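Local coordinates for E2A dna-binding protein (Human adenovirus 5, PDB 2WB0), which binds single-stranded DNA and, by forming multimers, unwinds the template without ATP during adenovirus strand-displacement replication, at residues N64-T69 and C294-S299; G72-A77 and E91-A96; H216-L221 and D302-L307; L221-N226 and Q276-V281; P240-F245 and A271-Q276. All blocks are in the same frame, centred on the assembly; numbering follows the deposited sequence.

Overall arrangement
Contacts 2, 3 and 4 are buried. Contacts 1 and 5 are only partly so, and contact 1 has exposed charges at one end. Helix 64-83 serves contacts 1 and 2. Contacts 1 and 4 meet at one zinc ion, with one cysteine from the first and three from the second. Contact 5 pairs two strands of a three-stranded antiparallel sheet, and strand 297-299 of contact 1 completes it. Contact 3, nearest the chain centre, is apolar packing with no hydrogen bond. Contact 2 mixes apolar packing with one weak hydrogen bond. Contact 4 is metal and sulfur, contact 5 is backbone hydrogen bonding with side-chain packing on both faces, and contact 1 combines a salt bridge, a hydrogen bond and apolar packing.

Contact 1 of 5, residues N64-T69 and C294-S299. With ZN (zinc ion), chain C.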
# COMPACT_ATOMS: atom_id res chain seq x y z
N ASN A 64 1.28 -13.65 2.57
CA ASN A 64 2.52 -14.12 1.87
C ASN A 64 2.51 -13.78 0.39
O ASN A 64 3.50 -13.33 -0.17
CB ASN A 64 2.72 -15.65 1.99
CG ASN A 64 2.96 -16.13 3.47
OD1 ASN A 64 3.51 -15.41 4.28
ND2 ASN A 64 2.54 -17.40 3.78
N LYS A 65 1.36 -13.96 -0.23
CA LYS A 65 1.18 -13.71 -1.65
C LYS A 65 1.41 -12.25 -1.95
O LYS A 65 2.11 -11.92 -2.93
CB LYS A 65 -0.25 -14.09 -2.07
CG LYS A 65 -0.57 -13.73 -3.51
CD LYS A 65 -2.08 -14.00 -3.75
CE LYS A 65 -2.70 -13.09 -4.81
NZ LYS A 65 -4.21 -13.32 -4.92
N THR A 66 0.84 -11.37 -1.11
CA THR A 66 0.97 -9.95 -1.39
C THR A 66 2.42 -9.54 -1.18
O THR A 66 2.91 -8.74 -1.94
CB THR A 66 0.09 -9.06 -0.51
OG1 THR A 66 -1.29 -9.48 -0.63
CG2 THR A 66 0.19 -7.58 -1.01
N PHE A 67 3.10 -10.06 -0.16
CA PHE A 67 4.50 -9.68 0.05
C PHE A 67 5.37 -10.04 -1.23
O PHE A 67 6.15 -9.21 -1.78
CB PHE A 67 5.06 -10.36 1.31
CG PHE A 67 6.45 -9.95 1.62
CD1 PHE A 67 6.69 -8.70 2.15
CD2 PHE A 67 7.53 -10.80 1.33
CE1 PHE A 67 7.99 -8.23 2.44
CE2 PHE A 67 8.80 -10.39 1.65
CZ PHE A 67 9.04 -9.05 2.16
N VAL A 68 5.22 -11.27 -1.69
CA VAL A 68 5.97 -11.74 -2.86
C VAL A 68 5.63 -10.99 -4.14
O VAL A 68 6.51 -10.70 -5.01
CB VAL A 68 5.74 -13.28 -3.00
CG1 VAL A 68 6.23 -13.77 -4.33
CG2 VAL A 68 6.43 -13.99 -1.85
N THR A 69 4.34 -10.72 -4.32
CA THR A 69 3.91 -9.91 -5.48
C THR A 69 4.52 -8.52 -5.48
O THR A 69 4.95 -8.02 -6.53
CB THR A 69 2.40 -9.79 -5.47
OG1 THR A 69 1.90 -11.12 -5.72
CG2 THR A 69 1.92 -8.79 -6.60
N CYS A 294 -10.36 -7.88 -3.98
CA CYS A 294 -9.31 -8.86 -4.05
C CYS A 294 -8.74 -9.05 -2.64
O CYS A 294 -9.11 -8.29 -1.75
CB CYS A 294 -8.29 -8.42 -5.04
SG CYS A 294 -7.35 -6.94 -4.47
N ASP A 295 -7.81 -9.99 -2.46
CA ASP A 295 -7.28 -10.29 -1.14
C ASP A 295 -5.92 -9.54 -0.88
O ASP A 295 -5.16 -9.90 0.04
CB ASP A 295 -7.11 -11.82 -1.00
CG ASP A 295 -6.13 -12.43 -2.07
OD1 ASP A 295 -5.34 -11.68 -2.74
OD2 ASP A 295 -6.11 -13.70 -2.23
N PHE A 296 -5.61 -8.50 -1.67
CA PHE A 296 -4.38 -7.75 -1.43
C PHE A 296 -4.27 -7.32 0.05
O PHE A 296 -5.22 -6.74 0.61
CB PHE A 296 -4.41 -6.54 -2.38
CG PHE A 296 -3.15 -5.66 -2.35
CD1 PHE A 296 -2.14 -5.83 -3.31
CD2 PHE A 296 -3.04 -4.61 -1.44
CE1 PHE A 296 -0.97 -4.99 -3.28
CE2 PHE A 296 -1.87 -3.70 -1.41
CZ PHE A 296 -0.84 -3.90 -2.30
N LYS A 297 -3.12 -7.53 0.71
CA LYS A 297 -3.01 -7.11 2.14
C LYS A 297 -1.54 -7.04 2.53
O LYS A 297 -0.81 -8.05 2.49
CB LYS A 297 -3.76 -8.01 3.13
CG LYS A 297 -3.81 -7.51 4.61
CD LYS A 297 -4.21 -8.67 5.57
CE LYS A 297 -4.90 -8.17 6.87
NZ LYS A 297 -4.63 -9.01 8.17
N ILE A 298 -1.10 -5.83 2.84
CA ILE A 298 0.31 -5.64 3.22
C ILE A 298 0.43 -4.45 4.14
O ILE A 298 -0.15 -3.39 3.86
CB ILE A 298 1.25 -5.52 2.00
CG1 ILE A 298 2.72 -5.36 2.45
CG2 ILE A 298 0.74 -4.35 1.02
CD1 ILE A 298 3.71 -5.87 1.30
N SER A 299 1.23 -4.59 5.20
CA SER A 299 1.33 -3.54 6.21
C SER A 299 2.46 -2.66 5.73
O SER A 299 3.33 -3.11 4.95
CB SER A 299 1.64 -4.10 7.64
OG SER A 299 2.93 -4.80 7.61
ZN ZN C . -8.64 -5.11 -5.02
O HOH W 1 -2.26 -10.47 -2.92
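The second zinc site meets the all-alpha region here: K65, T66 and F67 of helix 64-83 pack on D295-I298, just after the zinc ligand C294. T66 lies at the middle. Its OG1 accepts a hydrogen bond from K297 N at 3.0 Å and also bonds to S63 OG. With OG1 beside the backbone N (chi1 -55°), CG2 is anti to that N and sits over one face of the F296 ring, offset toward the rim, 3.8 Å from the ring centroid. This is a CH-pi contact. The same methyl reaches I298 CB at 3.8 Å. Deeper in, F67 CD1 touches I298 CD1 at 4.2 Å.

The outer end is charged. The K65 chain is extended and crosses the D295 side chain at about a right angle. NZ meets the syn lone pair of D295 OD1 in a salt bridge of 3.0 Å, with a weaker bond to OD2. E224 OE2, between the zinc ligands C223 and C225 in sequence, also forms a salt bridge with NZ, which probably offsets part of the repulsion between the two close carboxylates. A water bridges the halves: it lies 2.7 Å from T66 OG1 and donates a weak bond to D295 OD1.

Contact 2 of 5, residues G72-A77 and E91-A96; sequences GRFLQA and EPTGCA
Residues 72-77 of helix 64-83 run beside the turn that leads into strand 95-99, and the backbones come close at R73 and T93, whose CA atoms are 5.0 Å apart. The turn is an ST turn: T93 OG1 accepts from C95 N, two residues on. It joins the all-alpha region to a two-stranded antiparallel sheet.

A77 and P92 form the tight end. A77 CB lies 3.5 Å from P92 CG, closer than usual for two carbons. The T93 methyl sits beside them. With T93 OG1 between the backbone N and the carbonyl carbon (chi1 68°), CG2 falls anti to the carbonyl carbon and touches both A77 CB and the edge of the F74 ring. Its distance to F74 CD1 is 3.6 Å. At the far end of the same ring, CZ meets C95 SG at 4.0 Å, an oblique sulfur-aromatic contact. F74 also packs on L303, L307 and V310 of helix 300-315.

R73 reaches the turn with its chain extended from CG to NE; its CD lies 3.0 Å from T93 O. T93 O lies in the guanidinium plane, at its edge, and takes a weak hydrogen bond from NH1. The stronger partner of R73 is R222 O, bound by NH2, next to the zinc ligand C223. The turn itself is gripped from within by the E91 carboxylate. OE1 accepts from G94 N. OE2 accepts from both T93 N and T93 OG1, the hydroxyl arriving on the syn side at 2.7 Å.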
# COMPACT_ATOMS: atom_id res chain seq x y z
N GLY A 72 8.02 -8.73 -6.40
CA GLY A 72 7.99 -8.90 -7.87
C GLY A 72 7.90 -7.58 -8.62
O GLY A 72 8.64 -7.35 -9.60
N ARG A 73 7.02 -6.71 -8.18
CA ARG A 73 6.94 -5.42 -8.82
C ARG A 73 8.21 -4.59 -8.64
O ARG A 73 8.60 -3.81 -9.55
CB ARG A 73 5.75 -4.65 -8.22
CG ARG A 73 4.33 -5.28 -8.45
CD ARG A 73 3.28 -4.21 -8.01
NE ARG A 73 1.87 -4.69 -7.79
CZ ARG A 73 0.87 -3.98 -7.23
NH1 ARG A 73 1.08 -2.75 -6.67
NH2 ARG A 73 -0.37 -4.54 -7.17
N PHE A 74 8.81 -4.66 -7.46
CA PHE A 74 10.03 -3.88 -7.25
C PHE A 74 11.16 -4.44 -8.09
O PHE A 74 11.92 -3.69 -8.63
CB PHE A 74 10.40 -3.87 -5.77
CG PHE A 74 9.47 -3.04 -4.96
CD1 PHE A 74 9.14 -1.74 -5.37
CD2 PHE A 74 8.87 -3.58 -3.79
CE1 PHE A 74 8.29 -0.93 -4.63
CE2 PHE A 74 8.03 -2.76 -3.04
CZ PHE A 74 7.73 -1.47 -3.42
N LEU A 75 11.23 -5.76 -8.20
CA LEU A 75 12.26 -6.39 -9.01
C LEU A 75 12.06 -5.98 -10.48
O LEU A 75 12.98 -5.56 -11.18
CB LEU A 75 12.09 -7.89 -8.92
CG LEU A 75 13.32 -8.81 -9.14
CD1 LEU A 75 13.06 -10.22 -9.59
CD2 LEU A 75 14.73 -8.22 -9.59
N GLN A 76 10.82 -6.09 -10.92
CA GLN A 76 10.44 -5.53 -12.21
C GLN A 76 10.90 -4.11 -12.42
O GLN A 76 11.44 -3.77 -13.48
CB GLN A 76 8.92 -5.64 -12.42
CG GLN A 76 8.58 -5.38 -13.95
CD GLN A 76 7.12 -5.24 -14.22
OE1 GLN A 76 6.56 -5.91 -15.11
NE2 GLN A 76 6.49 -4.43 -13.45
N ALA A 77 10.70 -3.24 -11.44
CA ALA A 77 11.11 -1.88 -11.62
C ALA A 77 12.64 -1.75 -11.77
O ALA A 77 13.13 -0.86 -12.51
CB ALA A 77 10.61 -1.04 -10.45
N GLU A 91 3.61 2.16 -14.88
CA GLU A 91 4.67 2.37 -13.87
C GLU A 91 4.75 1.03 -13.12
O GLU A 91 3.74 0.52 -12.75
CB GLU A 91 4.35 3.55 -12.97
CG GLU A 91 5.47 3.94 -12.00
CD GLU A 91 5.47 2.98 -10.79
OE1 GLU A 91 4.35 2.53 -10.37
OE2 GLU A 91 6.54 2.66 -10.28
N PRO A 92 5.94 0.42 -12.97
CA PRO A 92 6.03 -1.00 -12.50
C PRO A 92 5.75 -1.20 -11.00
O PRO A 92 5.21 -2.25 -10.63
CB PRO A 92 7.51 -1.39 -12.76
CG PRO A 92 8.23 -0.01 -12.75
CD PRO A 92 7.24 0.98 -13.35
N THR A 93 6.14 -0.25 -10.15
CA THR A 93 5.96 -0.55 -8.67
C THR A 93 4.51 -0.62 -8.25
O THR A 93 4.16 -1.38 -7.33
CB THR A 93 6.71 0.42 -7.73
OG1 THR A 93 6.15 1.73 -7.79
CG2 THR A 93 8.32 0.48 -8.09
N GLY A 94 3.67 0.20 -8.88
CA GLY A 94 2.25 0.34 -8.51
C GLY A 94 2.11 1.05 -7.18
O GLY A 94 1.13 0.83 -6.47
N CYS A 95 3.12 1.86 -6.81
CA CYS A 95 3.18 2.53 -5.52
C CYS A 95 3.50 4.00 -5.76
O CYS A 95 3.79 4.41 -6.92
CB CYS A 95 4.30 1.96 -4.64
SG CYS A 95 4.16 0.30 -4.11
N ALA A 96 3.42 4.80 -4.68
CA ALA A 96 3.78 6.25 -4.64
C ALA A 96 4.30 6.57 -3.23
O ALA A 96 4.20 5.77 -2.31
CB ALA A 96 2.59 7.22 -5.05

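Contact 3 of 5, residues H216-L221 and D302-L307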
# COMPACT_ATOMS: atom_id res chain seq x y z
N HIS A 216 7.87 10.61 4.18
CA HIS A 216 7.10 9.98 3.08
C HIS A 216 6.58 8.59 3.45
O HIS A 216 7.31 7.80 4.03
CB HIS A 216 7.98 9.87 1.84
CG HIS A 216 8.18 11.19 1.14
ND1 HIS A 216 9.15 12.10 1.50
CD2 HIS A 216 7.53 11.73 0.08
CE1 HIS A 216 9.06 13.17 0.73
NE2 HIS A 216 8.08 12.98 -0.13
N LEU A 217 5.36 8.25 3.02
CA LEU A 217 4.91 6.89 3.21
C LEU A 217 4.95 6.20 1.82
O LEU A 217 4.32 6.67 0.87
CB LEU A 217 3.45 6.87 3.77
CG LEU A 217 2.72 5.51 3.76
CD1 LEU A 217 3.46 4.42 4.66
CD2 LEU A 217 1.19 5.65 4.17
N LEU A 218 5.63 5.07 1.75
CA LEU A 218 5.57 4.27 0.56
C LEU A 218 4.27 3.51 0.65
O LEU A 218 4.05 2.73 1.61
CB LEU A 218 6.67 3.23 0.65
CG LEU A 218 7.11 2.34 -0.49
CD1 LEU A 218 7.60 0.98 -0.16
CD2 LEU A 218 6.68 2.57 -1.96
N MET A 219 3.42 3.72 -0.34
CA MET A 219 2.06 3.13 -0.36
C MET A 219 1.73 2.60 -1.71
O MET A 219 2.16 3.15 -2.75
CB MET A 219 1.03 4.20 0.07
CG MET A 219 0.90 5.44 -0.92
SD MET A 219 -0.28 6.66 -0.27
CE MET A 219 -0.98 7.14 -1.81
N PRO A 220 0.88 1.56 -1.77
CA PRO A 220 0.44 1.12 -3.09
C PRO A 220 -0.69 1.98 -3.65
O PRO A 220 -1.57 2.41 -2.88
CB PRO A 220 -0.05 -0.32 -2.83
CG PRO A 220 -0.62 -0.22 -1.38
CD PRO A 220 0.29 0.78 -0.66
N LEU A 221 -0.66 2.18 -4.98
CA LEU A 221 -1.73 2.80 -5.74
C LEU A 221 -2.59 1.76 -6.40
O LEU A 221 -3.73 2.09 -6.83
CB LEU A 221 -1.18 3.74 -6.81
CG LEU A 221 -0.54 5.01 -6.30
CD1 LEU A 221 -0.30 5.83 -7.55
CD2 LEU A 221 -1.45 5.77 -5.36
N ASP A 302 6.10 -3.97 6.18
CA ASP A 302 6.40 -5.12 5.31
C ASP A 302 6.52 -4.62 3.91
O ASP A 302 7.33 -5.17 3.17
CB ASP A 302 5.29 -6.22 5.43
CG ASP A 302 5.32 -6.88 6.77
OD1 ASP A 302 6.36 -6.68 7.45
OD2 ASP A 302 4.32 -7.52 7.16
N LEU A 303 5.77 -3.58 3.54
CA LEU A 303 5.90 -3.02 2.16
C LEU A 303 7.31 -2.41 1.92
O LEU A 303 7.94 -2.60 0.87
CB LEU A 303 4.83 -1.96 1.90
CG LEU A 303 4.27 -1.71 0.49
CD1 LEU A 303 3.56 -0.35 0.35
CD2 LEU A 303 4.93 -2.28 -0.80
N LEU A 304 7.80 -1.66 2.91
CA LEU A 304 9.13 -1.08 2.80
C LEU A 304 10.16 -2.21 2.79
O LEU A 304 11.08 -2.18 2.00
CB LEU A 304 9.39 -0.16 3.99
CG LEU A 304 10.39 0.99 3.90
CD1 LEU A 304 11.04 1.51 5.19
CD2 LEU A 304 11.05 1.37 2.53
N ASN A 305 9.96 -3.24 3.62
CA ASN A 305 10.90 -4.36 3.62
C ASN A 305 10.85 -5.12 2.32
O ASN A 305 11.90 -5.67 1.91
CB ASN A 305 10.63 -5.38 4.74
CG ASN A 305 11.43 -5.10 6.03
OD1 ASN A 305 12.45 -4.41 6.02
ND2 ASN A 305 11.00 -5.71 7.11
N ALA A 306 9.69 -5.13 1.62
CA ALA A 306 9.66 -5.81 0.30
C ALA A 306 10.63 -5.06 -0.60
O ALA A 306 11.41 -5.69 -1.38
CB ALA A 306 8.31 -5.79 -0.36
N LEU A 307 10.58 -3.74 -0.54
CA LEU A 307 11.49 -2.93 -1.38
C LEU A 307 12.99 -3.16 -1.00
O LEU A 307 13.91 -3.33 -1.87
CB LEU A 307 11.13 -1.44 -1.31
CG LEU A 307 12.13 -0.45 -1.99
CD1 LEU A 307 12.29 -0.70 -3.50
CD2 LEU A 307 11.72 1.06 -1.78
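L218 and L303 form the tight part of this contact, where strand 216-220 packs across helix 300-315. The axes of the two segments cross at 85°, 8.7 Å apart at their closest. L303 points at the strand, and its CD1 does most of the touching. It sits 3.4 Å from L218 O and 3.6 Å from P220 CD and also reaches M219 CA, so one methyl touches L218, M219 and P220 in turn.

L218 answers from the strand. Its CG is anti to the backbone N (chi1 -169°), and CD1 presses on the helix backbone, 3.7 Å from L303 O and 3.9 Å from L304 CA.

The packing is looser around the same CD1 at the side chains. L303 CD2, L304 CD2 and L307 CD2 all stand off it by more than 4 Å, the last two at 4.4 Å. Solvent comes nearer only at residues that do not touch, H216, L221 and N305, which are partly exposed. L304 continues onto M203 and L206 of helix 189-206. M219 points away from helix 300-315 and packs on W98 and F275.

Every touching residue is buried and no hydrogen bond crosses between the segments. The strand spends backbone bonds on its sheet neighbour instead, L217 with W98 and M219 with A96. The join of sheet to helix therefore rests on leucine and proline side chains packed on each other and on the backbone, held by dispersion and the exclusion of water.

Contact 4 of 5, residues L221-N226 and Q276-V281. With ZN (zinc ion), chain C.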
# COMPACT_ATOMS: atom_id res chain seq x y z
N LEU A 221 -0.66 2.18 -4.98
CA LEU A 221 -1.73 2.80 -5.74
C LEU A 221 -2.59 1.76 -6.40
O LEU A 221 -3.73 2.09 -6.83
CB LEU A 221 -1.18 3.74 -6.81
CG LEU A 221 -0.54 5.01 -6.30
CD1 LEU A 221 -0.30 5.83 -7.55
CD2 LEU A 221 -1.45 5.77 -5.36
N ARG A 222 -2.11 0.49 -6.42
CA ARG A 222 -2.87 -0.55 -7.13
C ARG A 222 -2.96 -1.81 -6.35
O ARG A 222 -1.96 -2.28 -5.79
CB ARG A 222 -2.18 -0.90 -8.47
CG ARG A 222 -1.84 0.37 -9.28
CD ARG A 222 -1.37 0.06 -10.72
NE ARG A 222 -0.19 -0.79 -10.87
CZ ARG A 222 0.96 -0.42 -11.44
NH1 ARG A 222 1.21 0.87 -11.78
NH2 ARG A 222 1.92 -1.36 -11.57
N CYS A 223 -4.15 -2.36 -6.29
CA CYS A 223 -4.34 -3.70 -5.75
C CYS A 223 -4.52 -4.58 -7.02
O CYS A 223 -4.11 -4.19 -8.08
CB CYS A 223 -5.50 -3.77 -4.78
SG CYS A 223 -7.10 -3.38 -5.58
N GLU A 224 -5.10 -5.77 -6.91
CA GLU A 224 -5.32 -6.62 -8.10
C GLU A 224 -6.35 -6.01 -8.99
O GLU A 224 -6.24 -6.09 -10.23
CB GLU A 224 -5.85 -7.98 -7.65
CG GLU A 224 -4.82 -8.69 -6.79
CD GLU A 224 -5.25 -10.12 -6.33
OE1 GLU A 224 -6.06 -10.80 -7.05
OE2 GLU A 224 -4.78 -10.54 -5.21
N CYS A 225 -7.35 -5.33 -8.37
CA CYS A 225 -8.47 -4.81 -9.13
C CYS A 225 -8.09 -3.77 -10.18
O CYS A 225 -8.73 -3.73 -11.23
CB CYS A 225 -9.57 -4.23 -8.20
SG CYS A 225 -10.07 -5.38 -6.86
N ASN A 226 -7.14 -2.87 -9.88
CA ASN A 226 -6.69 -1.92 -10.87
C ASN A 226 -5.22 -2.09 -11.20
O ASN A 226 -4.52 -1.09 -11.44
CB ASN A 226 -6.96 -0.46 -10.42
CG ASN A 226 -6.34 -0.15 -9.04
OD1 ASN A 226 -5.89 -1.03 -8.32
ND2 ASN A 226 -6.39 1.10 -8.67
N GLN A 276 -5.09 -2.64 2.00
CA GLN A 276 -5.90 -3.74 1.49
C GLN A 276 -6.41 -3.37 0.14
O GLN A 276 -5.98 -2.34 -0.43
CB GLN A 276 -7.08 -4.10 2.47
CG GLN A 276 -6.53 -4.70 3.75
CD GLN A 276 -7.50 -4.76 4.90
OE1 GLN A 276 -8.13 -5.82 5.16
NE2 GLN A 276 -7.66 -3.66 5.59
N CYS A 277 -7.37 -4.16 -0.34
CA CYS A 277 -8.03 -3.90 -1.65
C CYS A 277 -8.55 -2.44 -1.71
O CYS A 277 -8.84 -1.87 -0.67
CB CYS A 277 -9.27 -4.79 -1.78
SG CYS A 277 -10.12 -4.61 -3.36
N CYS A 278 -8.64 -1.84 -2.91
CA CYS A 278 -9.37 -0.55 -3.02
C CYS A 278 -10.72 -0.60 -2.27
O CYS A 278 -11.09 0.36 -1.58
CB CYS A 278 -9.69 -0.20 -4.47
SG CYS A 278 -8.21 0.18 -5.44
N ASN A 279 -11.45 -1.72 -2.43
CA ASN A 279 -12.78 -1.85 -1.82
C ASN A 279 -12.93 -3.21 -1.20
O ASN A 279 -13.58 -4.11 -1.73
CB ASN A 279 -13.85 -1.64 -2.87
CG ASN A 279 -13.70 -0.32 -3.56
OD1 ASN A 279 -13.11 -0.23 -4.67
ND2 ASN A 279 -14.19 0.72 -2.93
N PRO A 280 -12.36 -3.36 -0.02
CA PRO A 280 -12.42 -4.69 0.59
C PRO A 280 -13.85 -5.02 1.02
O PRO A 280 -14.61 -4.13 1.35
CB PRO A 280 -11.49 -4.60 1.81
CG PRO A 280 -10.80 -3.21 1.74
CD PRO A 280 -11.62 -2.35 0.77
N VAL A 281 -14.17 -6.30 1.01
CA VAL A 281 -15.48 -6.82 1.43
C VAL A 281 -15.50 -7.14 2.94
O VAL A 281 -14.62 -7.86 3.46
CB VAL A 281 -15.82 -8.05 0.57
CG1 VAL A 281 -16.89 -8.96 1.22
CG2 VAL A 281 -16.24 -7.61 -0.83
ZN ZN C . -8.64 -5.11 -5.02
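The flat group of N226 meets C278: SG of C278 stands off the plane of the amide, almost equally near OD1 and ND2, with ND2 at 3.8 Å. At the edge of the amide, OD1 accepts from C223 N in the carbonyl plane, at 3.0 Å. ND2 makes a weak bond back to L221 O. The bond from C223 N, helped by the weak one, probably sets the rotation of the amide.

The two loops form most of a four-cysteine zinc site in the zinc-binding domain. C223 and C225 come from one loop as a Cys-X-Cys pair, C277 from the other, and C294 completes the set. C223 SG binds zinc at 2.4 Å and C277 SG at 2.3 Å. C225 SG and C277 SG, neighbouring corners of the tetrahedron, are 3.6 Å apart.

C278 is not a ligand, but its backbone serves the site. C278 N gives C223 SG a nearly straight hydrogen bond, 3.4 Å long with an angle of 176° at hydrogen. N279 N gives C277 SG a less straight bond of 3.3 Å. Such N-H bonds would be expected to draw charge from the thiolates. C223 SG further accepts a weak bond from C225 N, and C278 SG packs against C223 SG at 3.7 Å.

Contact 5 of 5, residues P240-F245 and A271-Q276; sequences PKLTPF and ALIVFQ
F245 and V274 lead the side-chain contacts of an antiparallel strand pair within a three-stranded sheet. V274 CG2 sits over one face of the F245 ring, offset toward the rim, 3.9 Å from its centroid, in a CH-pi contact. F245 CG, anti to the carbonyl carbon (chi1 -76°), lies 3.6 Å from V274 CG2; the far end of the ring reaches Q276. There the two side chains meet tip to tip, with F245 CZ 3.7 Å from Q276 NE2 and the ring and amide planes 79° apart. On the opposite face of the sheet, L242 packs on its neighbours: CG lies 3.5 Å from I273 CG2, and L242 and F275 run side by side, pointing the same way. I273 CG2 also covers one face of the F275 ring.

Behind these side chains is the backbone. T243 and V274 form a hydrogen-bonded pair, linked both ways, as do F245 and L272. The non-hydrogen-bonded pairs alternate with them: P244-I273 between the two, L242-F275 beyond T243-V274. Past them, Q276 N bonds to K241 O at 3.0 Å, and F275 CA makes a CA-H...O contact with the same oxygen.

Further out, F61 meets the F245 ring, and strand 216-220 and helix 300-315 pack on F275. P240 lies beside the zinc ligand C223. Near the edge, K241 NZ gives a hydrogen bond to T243 OG1 at 2.9 Å. A water joins that hydroxyl to the other strand: it accepts from Q276 NE2 at 2.6 Å and donates to V274 O at 3.0 Å.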
# COMPACT_ATOMS: atom_id res chain seq x y z
N PRO A 240 -5.74 1.41 -2.97
CA PRO A 240 -5.84 0.50 -1.82
C PRO A 240 -6.25 1.18 -0.50
O PRO A 240 -5.68 2.27 -0.14
CB PRO A 240 -4.39 -0.06 -1.73
CG PRO A 240 -4.09 -0.28 -3.23
CD PRO A 240 -4.64 1.05 -3.86
N LYS A 241 -7.22 0.59 0.23
CA LYS A 241 -7.64 1.20 1.47
C LYS A 241 -6.46 1.23 2.48
O LYS A 241 -5.62 0.30 2.51
CB LYS A 241 -8.77 0.38 2.12
CG LYS A 241 -9.47 1.15 3.21
CD LYS A 241 -10.60 0.20 3.80
CE LYS A 241 -11.61 0.89 4.82
NZ LYS A 241 -10.84 1.29 6.06
N LEU A 242 -6.45 2.26 3.32
CA LEU A 242 -5.44 2.41 4.38
C LEU A 242 -6.13 2.34 5.70
O LEU A 242 -7.00 3.15 5.98
CB LEU A 242 -4.74 3.82 4.24
CG LEU A 242 -3.42 4.00 4.96
CD1 LEU A 242 -2.72 5.25 4.35
CD2 LEU A 242 -3.65 4.21 6.47
N THR A 243 -5.78 1.34 6.52
CA THR A 243 -6.50 1.13 7.78
C THR A 243 -5.46 0.87 8.88
O THR A 243 -4.57 0.03 8.71
CB THR A 243 -7.44 -0.14 7.67
OG1 THR A 243 -8.29 0.05 6.55
CG2 THR A 243 -8.37 -0.31 9.00
N PRO A 244 -5.56 1.58 10.02
CA PRO A 244 -4.63 1.24 11.10
C PRO A 244 -5.09 -0.04 11.88
O PRO A 244 -6.30 -0.13 12.20
CB PRO A 244 -4.65 2.47 12.00
CG PRO A 244 -6.01 3.18 11.68
CD PRO A 244 -6.36 2.81 10.26
N PHE A 245 -4.18 -0.98 12.15
CA PHE A 245 -4.50 -2.17 12.97
C PHE A 245 -3.65 -2.13 14.25
O PHE A 245 -2.44 -1.94 14.18
CB PHE A 245 -4.10 -3.46 12.25
CG PHE A 245 -5.02 -3.90 11.14
CD1 PHE A 245 -5.63 -3.01 10.27
CD2 PHE A 245 -5.19 -5.30 10.89
CE1 PHE A 245 -6.54 -3.43 9.28
CE2 PHE A 245 -6.04 -5.76 9.85
CZ PHE A 245 -6.70 -4.81 9.02
N ALA A 271 0.74 0.24 16.56
CA ALA A 271 -0.34 0.09 15.54
C ALA A 271 0.37 0.19 14.18
O ALA A 271 1.36 0.92 14.05
CB ALA A 271 -1.44 1.21 15.63
N LEU A 272 -0.08 -0.62 13.22
CA LEU A 272 0.47 -0.60 11.88
C LEU A 272 -0.54 -0.04 10.88
O LEU A 272 -1.73 -0.31 10.98
CB LEU A 272 0.78 -2.04 11.43
CG LEU A 272 2.18 -2.58 11.74
CD1 LEU A 272 3.09 -1.85 12.74
CD2 LEU A 272 2.47 -4.02 11.45
N ILE A 273 -0.04 0.68 9.88
CA ILE A 273 -0.86 1.04 8.72
C ILE A 273 -0.93 -0.26 7.90
O ILE A 273 0.09 -0.88 7.60
CB ILE A 273 -0.12 2.11 7.85
CG1 ILE A 273 -0.07 3.45 8.60
CG2 ILE A 273 -0.75 2.15 6.36
CD1 ILE A 273 0.77 4.58 7.91
N VAL A 274 -2.13 -0.64 7.48
CA VAL A 274 -2.28 -1.79 6.67
C VAL A 274 -3.04 -1.44 5.38
O VAL A 274 -4.11 -0.84 5.45
CB VAL A 274 -3.08 -2.89 7.42
CG1 VAL A 274 -3.30 -4.08 6.52
CG2 VAL A 274 -2.37 -3.32 8.73
N PHE A 275 -2.51 -1.84 4.21
CA PHE A 275 -3.07 -1.59 2.93
C PHE A 275 -3.84 -2.84 2.47
O PHE A 275 -3.27 -3.93 2.50
CB PHE A 275 -1.96 -1.29 1.88
CG PHE A 275 -1.10 -0.08 2.25
CD1 PHE A 275 -1.65 1.22 2.28
CD2 PHE A 275 0.23 -0.28 2.56
CE1 PHE A 275 -0.85 2.31 2.64
CE2 PHE A 275 1.05 0.81 2.94
CZ PHE A 275 0.49 2.10 2.94
N GLN A 276 -5.09 -2.64 2.00
CA GLN A 276 -5.90 -3.74 1.49
C GLN A 276 -6.41 -3.37 0.14
O GLN A 276 -5.98 -2.34 -0.43
CB GLN A 276 -7.08 -4.10 2.47
CG GLN A 276 -6.53 -4.70 3.75
CD GLN A 276 -7.50 -4.76 4.90
OE1 GLN A 276 -8.13 -5.82 5.16
NE2 GLN A 276 -7.66 -3.66 5.59
O HOH W 2 -7.03 -1.31 4.74